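Local coordinates for protein 5-Carboxyvanillate Decarboxylase (Novosphingobium aromaticivorans, PDB 4QRN) that probably catalyses the metal-dependent removal of a carboxyl group from 5-carboxyvanillate, and here holds manganese and a nitro-substituted, substrate-like benzoic acid, at residues K359-F362 and F363-A367; E191-D194 and P195-R198. All coordinates share one frame; numbering follows the deposited sequence.

Interaction 1: K359-F362 and F363-A367; sequences KKKF and FQTNA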
ATOM      1  N   LYS A 359      21.915  14.638   6.457  1.00  7.43           N
ATOM      2  CA  LYS A 359      21.555  15.136   5.139  1.00  7.24           C
ATOM      3  C   LYS A 359      22.588  14.711   4.086  1.00  7.24           C
ATOM      4  O   LYS A 359      22.229  14.387   2.946  1.00  7.68           O
ATOM      5  CB  LYS A 359      21.335  16.652   5.211  1.00  7.85           C
ATOM      6  CG  LYS A 359      20.727  17.286   3.970  1.00  8.01           C
ATOM      7  CD  LYS A 359      20.368  18.742   4.191  1.00  8.14           C
ATOM      8  CE  LYS A 359      19.130  18.937   5.052  1.00  8.77           C
ATOM      9  NZ  LYS A 359      19.047  20.353   5.547  1.00  7.83           N
ATOM     10  N   LYS A 360      23.871  14.732   4.451  1.00  7.53           N
ATOM     11  CA  LYS A 360      24.920  14.289   3.531  1.00  7.66           C
ATOM     12  C   LYS A 360      24.833  12.789   3.236  1.00  7.03           C
ATOM     13  O   LYS A 360      25.083  12.372   2.102  1.00  7.25           O
ATOM     14  CB  LYS A 360      26.308  14.685   4.067  1.00  8.33           C
ATOM     15  CG  LYS A 360      27.437  14.201   3.202  1.00  9.57           C
ATOM     16  CD  LYS A 360      28.775  14.742   3.677  1.00 11.21           C
ATOM     17  CE  LYS A 360      29.877  14.400   2.680  1.00 13.50           C
ATOM     18  NZ  LYS A 360      31.227  14.883   3.141  1.00 16.17           N
ATOM     19  N   LYS A 361      24.482  11.974   4.228  1.00  7.12           N
ATOM     20  CA  LYS A 361      24.226  10.555   3.959  1.00  6.91           C
ATOM     21  C   LYS A 361      23.080  10.400   2.948  1.00  6.68           C
ATOM     22  O   LYS A 361      23.189   9.645   1.986  1.00  6.65           O
ATOM     23  CB  LYS A 361      23.865   9.817   5.246  1.00  7.62           C
ATOM     24  CG  LYS A 361      25.033   9.677   6.211  1.00  9.10           C
ATOM     25  CD  LYS A 361      24.568   8.917   7.460  1.00 10.36           C
ATOM     26  CE  LYS A 361      25.693   8.703   8.451  1.00 12.66           C
ATOM     27  NZ  LYS A 361      25.239   7.802   9.566  1.00 14.35           N
ATOM     28  N   PHE A 362      21.972  11.104   3.214  1.00  6.74           N
ATOM     29  CA  PHE A 362      20.774  11.032   2.385  1.00  6.58           C
ATOM     30  C   PHE A 362      21.061  11.413   0.931  1.00  6.20           C
ATOM     31  O   PHE A 362      20.664  10.702   0.008  1.00  6.37           O
ATOM     32  CB  PHE A 362      19.710  11.939   3.020  1.00  7.15           C
ATOM     33  CG  PHE A 362      18.456  12.086   2.196  1.00  6.79           C
ATOM     34  CD1 PHE A 362      17.567  11.021   2.044  1.00  7.13           C
ATOM     35  CD2 PHE A 362      18.140  13.289   1.582  1.00  7.29           C
ATOM     36  CE1 PHE A 362      16.404  11.162   1.287  1.00  8.23           C
ATOM     37  CE2 PHE A 362      16.971  13.429   0.826  1.00  8.12           C
ATOM     38  CZ  PHE A 362      16.113  12.367   0.698  1.00  7.98           C
ATOM     39  N   PHE A 363      21.749  12.528   0.709  1.00  6.51           N
ATOM     40  CA  PHE A 363      21.979  13.007  -0.649  1.00  6.22           C
ATOM     41  C   PHE A 363      23.126  12.337  -1.380  1.00  6.32           C
ATOM     42  O   PHE A 363      23.112  12.264  -2.605  1.00  7.13           O
ATOM     43  CB  PHE A 363      22.241  14.517  -0.658  1.00  6.82           C
ATOM     44  CG  PHE A 363      20.995  15.368  -0.774  1.00  7.21           C
ATOM     45  CD1 PHE A 363      20.304  15.437  -1.974  1.00  7.93           C
ATOM     46  CD2 PHE A 363      20.565  16.160   0.290  1.00  9.21           C
ATOM     47  CE1 PHE A 363      19.217  16.305  -2.134  1.00  9.44           C
ATOM     48  CE2 PHE A 363      19.451  16.998   0.154  1.00 10.71           C
ATOM     49  CZ  PHE A 363      18.802  17.074  -1.066  1.00 10.49           C
ATOM     50  N   GLN A 364      24.164  11.933  -0.639  1.00  6.82           N
ATOM     51  CA  GLN A 364      25.441  11.556  -1.258  1.00  7.22           C
ATOM     52  C   GLN A 364      26.006  10.239  -0.767  1.00  7.04           C
ATOM     53  O   GLN A 364      26.230   9.333  -1.559  1.00  7.32           O
ATOM     54  CB  GLN A 364      26.483  12.652  -1.017  1.00  7.69           C
ATOM     55  CG  GLN A 364      27.840  12.288  -1.627  1.00  8.47           C
ATOM     56  CD  GLN A 364      28.937  13.241  -1.203  1.00  9.85           C
ATOM     57  OE1 GLN A 364      28.706  14.413  -0.887  1.00  8.83           O
ATOM     58  NE2 GLN A 364      30.142  12.722  -1.121  1.00 14.00           N
ATOM     59  N   THR A 365      26.349  10.137   0.521  1.00  7.35           N
ATOM     60  CA  THR A 365      27.264   9.063   0.889  1.00  7.63           C
ATOM     61  C   THR A 365      26.601   7.704   1.022  1.00  6.95           C
ATOM     62  O   THR A 365      27.289   6.691   0.856  1.00  7.51           O
ATOM     63  CB  THR A 365      28.107   9.406   2.127  1.00  8.39           C
ATOM     64  OG1 THR A 365      27.254   9.618   3.242  1.00  8.82           O
ATOM     65  CG2 THR A 365      28.941  10.664   1.877  1.00  9.38           C
ATOM     66  N   ASN A 366      25.296   7.642   1.281  1.00  6.72           N
ATOM     67  CA  ASN A 366      24.646   6.343   1.224  1.00  6.92           C
ATOM     68  C   ASN A 366      24.716   5.765  -0.190  1.00  6.89           C
ATOM     69  O   ASN A 366      25.113   4.618  -0.363  1.00  7.49           O
ATOM     70  CB  ASN A 366      23.202   6.439   1.692  1.00  6.92           C
ATOM     71  CG  ASN A 366      23.070   6.703   3.201  1.00  6.82           C
ATOM     72  OD1 ASN A 366      24.018   6.541   3.981  1.00  7.43           O
ATOM     73  ND2 ASN A 366      21.870   7.094   3.610  1.00  7.25           N
ATOM     74  N   ALA A 367      24.385   6.575  -1.192  1.00  6.84           N
ATOM     75  CA  ALA A 367      24.470   6.103  -2.569  1.00  7.02           C
ATOM     76  C   ALA A 367      25.903   5.702  -2.910  1.00  6.92           C
ATOM     77  O   ALA A 367      26.126   4.696  -3.579  1.00  7.49           O
ATOM     78  CB  ALA A 367      23.981   7.191  -3.515  1.00  8.21           C
TER
HETATM   79  O   HOH W   1      32.525  13.665   0.711  1.00 28.86           O
HETATM   80  O   HOH W   2      22.740   8.804  -0.783  1.00  7.88           O
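Phe362 holds CG anti to its backbone N (chi1 174°) and Phe363 has chi1 at -89°, a different setting that lets the neighbouring rings meet edge-to-face, Phe362 CD2 above one face of Phe363, centroids 5.3 Å apart and planes at 71°. Lys359 CG sits in plane at the edge of Phe363, 3.9 Å from CD2. Beyond the rings the helix widens: Lys360 O accepts from Gln364 N (2.9 Å) and, from the opposite face of its carbonyl plane, from Thr365 N (3.0 Å), five residues on. Asn366 N reaches Lys361 O in the carbonyl plane, on a lone pair, at 3.0 Å. The extended chain of Lys360 runs alongside Gln364, and a water accepts from Lys360 NZ and Gln364 NE2; Gln364 OE1 takes the N-H of Leu36. The short side chain of Asn366 crosses Lys361, its OD1 3.5 Å from Lys361 CB, while ND2 hydrogen-bonds to Glu328 O and Val331 O; a leucine here would probably leave both carbonyls without this donor. Lys361, long and charged, extends to salt bridges with Glu328 and Asp329. The paired i-to-i+5 bonds mark a pi-type turn, set within the C-terminal helix 356-370 of an amidohydrolase-type barrel.

Interaction 2: E191-D194 and P195-R198; sequences EFFD and PIFR
Asp194 N bonds to Glu191 O, closing a 3-10 turn at 191-193; Ile196 N then bonds to Phe193 O at 3.0 Å, three residues back, and Arg198 N to Asp194 O at 3.0 Å, four residues back, as the chain passes into an alpha helix. Pro195 suits the first turn, where a missing N-H costs little; its CD rests 3.4 Å from Phe192 O. Asp194 sets its carboxylate opposite the backbone N (chi1 -171°), which brings OD2 to 3.6 Å from Arg198 CG. The arginine chain, bent at its second and third torsions, curls back, yet NH1 stops 4.4 Å from OD2, beyond a salt bridge, the carboxylate and guanidinium planes turned 57° against each other. A water joins them instead, donating to Asp194 OD2 at 2.6 Å and accepting from Arg198 NH1 at 2.9 Å, so the opposite charges probably still attract across it. Asp194 OD1 is bound by Tyr254 OH. On the apolar side Phe193 CD1 approaches Ile196 CD1 at 4.4 Å, bulky residues fit for burial. Phe192, Phe193 and Pro195 lie on Pro158, and Ile196 on Ser161, of helix 158-170, while Phe197 packs on Tyr254 and Leu257, ahead of strand 259-261; helix 194-203 forms the beta-alpha-beta crossover between the parallel strands 177-179 and 207-209.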
ATOM      1  N   GLU A 191      11.348 -20.180  -8.604  1.00 12.12           N
ATOM      2  CA  GLU A 191      12.664 -20.792  -8.766  1.00 15.87           C
ATOM      3  C   GLU A 191      13.251 -20.532 -10.155  1.00 12.34           C
ATOM      4  O   GLU A 191      14.471 -20.445 -10.306  1.00 12.11           O
ATOM      5  CB  GLU A 191      12.588 -22.299  -8.530  1.00 27.08           C
ATOM      6  CG  GLU A 191      12.343 -22.673  -7.075  1.00 39.59           C
ATOM      7  CD  GLU A 191      12.710 -24.110  -6.763  1.00 50.37           C
ATOM      8  OE1 GLU A 191      12.773 -24.933  -7.701  1.00 57.74           O
ATOM      9  OE2 GLU A 191      12.939 -24.416  -5.574  1.00 52.65           O
ATOM     10  N   PHE A 192      12.399 -20.412 -11.174  1.00 11.64           N
ATOM     11  CA  PHE A 192      12.857 -20.133 -12.536  1.00 11.05           C
ATOM     12  C   PHE A 192      13.832 -18.956 -12.606  1.00  9.98           C
ATOM     13  O   PHE A 192      14.749 -18.967 -13.421  1.00 10.80           O
ATOM     14  CB  PHE A 192      11.627 -19.868 -13.397  1.00 11.76           C
ATOM     15  CG  PHE A 192      11.922 -19.533 -14.830  1.00 12.37           C
ATOM     16  CD1 PHE A 192      12.373 -20.505 -15.715  1.00 13.90           C
ATOM     17  CD2 PHE A 192      11.696 -18.247 -15.308  1.00 12.82           C
ATOM     18  CE1 PHE A 192      12.617 -20.196 -17.052  1.00 14.39           C
ATOM     19  CE2 PHE A 192      11.930 -17.935 -16.640  1.00 13.33           C
ATOM     20  CZ  PHE A 192      12.388 -18.908 -17.515  1.00 14.07           C
ATOM     21  N   PHE A 193      13.629 -17.936 -11.770  1.00  9.19           N
ATOM     22  CA  PHE A 193      14.436 -16.723 -11.854  1.00  9.08           C
ATOM     23  C   PHE A 193      15.728 -16.774 -11.051  1.00  9.20           C
ATOM     24  O   PHE A 193      16.506 -15.812 -11.061  1.00 10.12           O
ATOM     25  CB  PHE A 193      13.592 -15.504 -11.447  1.00  9.13           C
ATOM     26  CG  PHE A 193      12.397 -15.316 -12.343  1.00  8.97           C
ATOM     27  CD1 PHE A 193      12.540 -14.840 -13.636  1.00  9.56           C
ATOM     28  CD2 PHE A 193      11.127 -15.678 -11.893  1.00  9.27           C
ATOM     29  CE1 PHE A 193      11.419 -14.719 -14.471  1.00  9.98           C
ATOM     30  CE2 PHE A 193      10.027 -15.571 -12.701  1.00  9.61           C
ATOM     31  CZ  PHE A 193      10.161 -15.091 -14.000  1.00  9.80           C
ATOM     32  N   ASP A 194      15.999 -17.898 -10.397  1.00  9.40           N
ATOM     33  CA  ASP A 194      17.155 -17.986  -9.525  1.00  9.94           C
ATOM     34  C   ASP A 194      18.499 -17.594 -10.173  1.00  9.94           C
ATOM     35  O   ASP A 194      19.315 -16.998  -9.489  1.00  9.49           O
ATOM     36  CB  ASP A 194      17.249 -19.391  -8.916  1.00 10.66           C
ATOM     37  CG  ASP A 194      18.301 -19.476  -7.840  1.00 11.91           C
ATOM     38  OD1 ASP A 194      18.152 -18.777  -6.816  1.00 12.82           O
ATOM     39  OD2 ASP A 194      19.277 -20.229  -8.017  1.00 14.40           O
ATOM     40  N   PRO A 195      18.720 -17.894 -11.472  1.00 10.35           N
ATOM     41  CA  PRO A 195      20.001 -17.472 -12.054  1.00 10.03           C
ATOM     42  C   PRO A 195      20.294 -15.981 -11.929  1.00  9.82           C
ATOM     43  O   PRO A 195      21.472 -15.602 -11.882  1.00  9.30           O
ATOM     44  CB  PRO A 195      19.877 -17.909 -13.520  1.00 10.25           C
ATOM     45  CG  PRO A 195      18.987 -19.136 -13.452  1.00 11.15           C
ATOM     46  CD  PRO A 195      17.951 -18.740 -12.415  1.00 10.42           C
ATOM     47  N   ILE A 196      19.264 -15.147 -11.903  1.00  8.91           N
ATOM     48  CA  ILE A 196      19.473 -13.725 -11.781  1.00  8.86           C
ATOM     49  C   ILE A 196      20.072 -13.408 -10.401  1.00  8.36           C
ATOM     50  O   ILE A 196      21.026 -12.621 -10.311  1.00  8.63           O
ATOM     51  CB  ILE A 196      18.133 -13.000 -11.992  1.00  9.33           C
ATOM     52  CG1 ILE A 196      17.757 -13.065 -13.481  1.00 10.86           C
ATOM     53  CG2 ILE A 196      18.178 -11.553 -11.437  1.00  9.42           C
ATOM     54  CD1 ILE A 196      16.313 -12.642 -13.779  1.00 11.81           C
ATOM     55  N   PHE A 197      19.525 -14.006  -9.345  1.00  8.67           N
ATOM     56  CA  PHE A 197      20.070 -13.790  -8.017  1.00  8.34           C
ATOM     57  C   PHE A 197      21.469 -14.338  -7.869  1.00  8.10           C
ATOM     58  O   PHE A 197      22.310 -13.695  -7.253  1.00  8.70           O
ATOM     59  CB  PHE A 197      19.122 -14.338  -6.962  1.00  8.89           C
ATOM     60  CG  PHE A 197      17.819 -13.587  -6.940  1.00  8.46           C
ATOM     61  CD1 PHE A 197      17.790 -12.285  -6.487  1.00  8.82           C
ATOM     62  CD2 PHE A 197      16.653 -14.147  -7.424  1.00  9.62           C
ATOM     63  CE1 PHE A 197      16.615 -11.552  -6.473  1.00  9.16           C
ATOM     64  CE2 PHE A 197      15.464 -13.420  -7.431  1.00  9.45           C
ATOM     65  CZ  PHE A 197      15.439 -12.122  -6.951  1.00  9.37           C
ATOM     66  N   ARG A 198      21.746 -15.502  -8.439  1.00  8.34           N
ATOM     67  CA  ARG A 198      23.093 -16.061  -8.380  1.00  8.96           C
ATOM     68  C   ARG A 198      24.081 -15.066  -8.991  1.00  8.52           C
ATOM     69  O   ARG A 198      25.166 -14.834  -8.436  1.00  8.96           O
ATOM     70  CB  ARG A 198      23.159 -17.399  -9.109  1.00  9.36           C
ATOM     71  CG  ARG A 198      22.493 -18.544  -8.336  1.00 10.34           C
ATOM     72  CD  ARG A 198      23.313 -19.110  -7.177  1.00 11.02           C
ATOM     73  NE  ARG A 198      24.512 -19.766  -7.690  1.00 10.23           N
ATOM     74  CZ  ARG A 198      24.527 -20.975  -8.241  1.00  9.54           C
ATOM     75  NH1 ARG A 198      23.425 -21.716  -8.244  1.00 10.17           N
ATOM     76  NH2 ARG A 198      25.656 -21.445  -8.766  1.00 10.57           N
TER
HETATM   77  O   HOH W   3      21.050 -21.490  -6.565  1.00 16.19           O

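Overall arrangement
Interactions 1 and 2 both lie within single helical stretches, but on different helices, their centres 31 Å apart and nearest atoms about 19 Å apart. Each is partly buried. Interaction 1 lies in mid-helix, where 356-370 packs on strands 38-44 and 331-332, and the Phe362 side chain is about 11 Å from that of the metal ligand Glu41. Interaction 2, away from the annotated sites, has more exposed residues and starts a helix between two strands of one sheet. Their irregularities differ: a widened turn in 359-367, a tightened 3-10 entry in 191-198. Both contain a water-bridged polar pair, two donors in the former, opposite charges in the latter.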